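Local coordinates for serpin (Taeniopygia guttata, PDB 5HGC), which probably acts as a serine protease inhibitor of the serpin family and binds cortisol, at residues A[283-286]-A[287-291]. Residues are numbered along the deposited sequence; the frame is centred on the assembly and turned at random.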
loop_
_atom_site.group_PDB
_atom_site.type_symbol
_atom_site.label_atom_id
_atom_site.label_comp_id
_atom_site.label_asym_id
_atom_site.label_seq_id
_atom_site.Cartn_x
_atom_site.Cartn_y
_atom_site.Cartn_z
ATOM N N GLU A 283 -3.528 10.536 7.975
ATOM C CA GLU A 283 -2.486 11.531 8.068
ATOM C C GLU A 283 -1.336 10.799 8.769
ATOM O O GLU A 283 -1.487 10.385 9.897
ATOM C CB GLU A 283 -2.991 12.797 8.799
ATOM C CG GLU A 283 -2.190 14.098 8.578
ATOM C CD GLU A 283 -0.746 14.046 9.074
ATOM O OE1 GLU A 283 -0.488 13.526 10.184
ATOM O OE2 GLU A 283 0.173 14.514 8.360
ATOM N N ILE A 284 -0.206 10.622 8.085
ATOM C CA ILE A 284 0.840 9.655 8.482
ATOM C C ILE A 284 2.119 10.233 9.121
ATOM O O ILE A 284 3.103 9.500 9.319
ATOM C CB ILE A 284 1.215 8.713 7.304
ATOM C CG1 ILE A 284 1.629 9.498 6.045
ATOM C CG2 ILE A 284 0.079 7.725 6.980
ATOM C CD1 ILE A 284 2.365 8.634 5.012
ATOM N N SER A 285 2.087 11.532 9.441
ATOM C CA SER A 285 3.169 12.247 10.120
ATOM C C SER A 285 3.717 11.580 11.373
ATOM O O SER A 285 4.930 11.364 11.430
ATOM C CB SER A 285 2.711 13.642 10.506
ATOM O OG SER A 285 2.672 14.456 9.369
ATOM N N ASN A 286 2.857 11.274 12.366
ATOM C CA ASN A 286 3.318 10.701 13.645
ATOM C C ASN A 286 4.096 9.457 13.396
ATOM O O ASN A 286 5.155 9.238 14.037
ATOM C CB ASN A 286 2.182 10.210 14.536
ATOM C CG ASN A 286 1.194 11.263 14.871
ATOM O OD1 ASN A 286 1.389 12.454 14.601
ATOM N ND2 ASN A 286 0.092 10.828 15.462
ATOM N N THR A 287 3.521 8.630 12.497
ATOM C CA THR A 287 3.997 7.296 12.219
ATOM C C THR A 287 5.387 7.469 11.664
ATOM O O THR A 287 6.321 6.832 12.151
ATOM C CB THR A 287 3.083 6.561 11.226
ATOM O OG1 THR A 287 1.717 6.657 11.654
ATOM C CG2 THR A 287 3.490 5.114 11.115
ATOM N N LEU A 288 5.541 8.385 10.701
ATOM C CA LEU A 288 6.849 8.624 10.113
ATOM C C LEU A 288 7.802 9.311 11.092
ATOM O O LEU A 288 9.007 9.034 11.059
ATOM C CB LEU A 288 6.743 9.375 8.775
ATOM C CG LEU A 288 5.810 8.704 7.757
ATOM C CD1 LEU A 288 5.595 9.688 6.649
ATOM C CD2 LEU A 288 6.274 7.355 7.207
ATOM N N ARG A 289 7.285 10.202 11.949
ATOM C CA ARG A 289 8.110 10.793 13.030
ATOM C C ARG A 289 8.700 9.668 13.889
ATOM O O ARG A 289 9.937 9.586 14.055
ATOM C CB ARG A 289 7.331 11.783 13.881
ATOM C CG ARG A 289 7.386 13.222 13.411
ATOM C CD ARG A 289 6.679 14.158 14.399
ATOM N NE ARG A 289 5.205 14.014 14.398
ATOM C CZ ARG A 289 4.336 14.803 13.742
ATOM N NH1 ARG A 289 3.015 14.556 13.825
ATOM N NH2 ARG A 289 4.769 15.836 13.004
ATOM N N LYS A 290 7.821 8.762 14.352
ATOM C CA LYS A 290 8.234 7.583 15.106
ATOM C C LYS A 290 9.215 6.750 14.312
ATOM O O LYS A 290 10.029 6.074 14.908
ATOM C CB LYS A 290 7.051 6.730 15.548
ATOM C CG LYS A 290 6.311 7.307 16.719
ATOM C CD LYS A 290 4.861 6.841 16.774
ATOM C CE LYS A 290 4.072 7.689 17.779
ATOM N NZ LYS A 290 2.630 7.928 17.446
ATOM N N MET A 291 9.175 6.776 12.981
ATOM C CA MET A 291 10.162 5.975 12.231
ATOM C C MET A 291 11.458 6.695 11.951
ATOM O O MET A 291 12.349 6.157 11.265
ATOM C CB MET A 291 9.572 5.415 10.975
ATOM C CG MET A 291 8.546 4.363 11.315
ATOM S SD MET A 291 7.670 3.919 9.829
ATOM C CE MET A 291 9.033 3.072 8.963
HETATM O O HOH W 1 0.296 9.231 11.860
#
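Lys290 N donates a nearly straight 2.7 Å hydrogen bond to Asn286 O (N-H...O 173°) in the short helix 285-290, which follows strand 265-283 in the serpin fold. It illustrates ordinary helical pairing, as do Leu288 N and Arg289 N, which donate to Ile284 O and Ser285 O. Asn286 also accepts through its side chain: OD1 takes a 2.8 Å hydrogen bond from Arg289 NH1, a link spanning three residues. This oxygen lies near the guanidinium plane, at its edge, and NH1 approaches in the amide's carbonyl plane, although the two flat groups are turned 40° apart. A bend at chi3 (-71°) folds the arginine back toward the helix start, bringing NH1 within 3.5 Å of Ser285 CB, which sits over one guanidinium face. Ile284 occupies the N-cap position; just before it, the carboxylate of Glu283 reaches forward to Ser285, OE2 accepting from OG on its syn lone pair. OE2 also accepts from Val317 N, tying the helix start to strand 316-325. Phe22 of helix 12-29 packs on Ile284 and Thr287, Phe46 of helix 39-52 on Leu288. Ile284 CD1 meets Leu288 CD1 at 3.8 Å. A water donates to Glu283 O and lies 2.9 Å from Thr287 OG1.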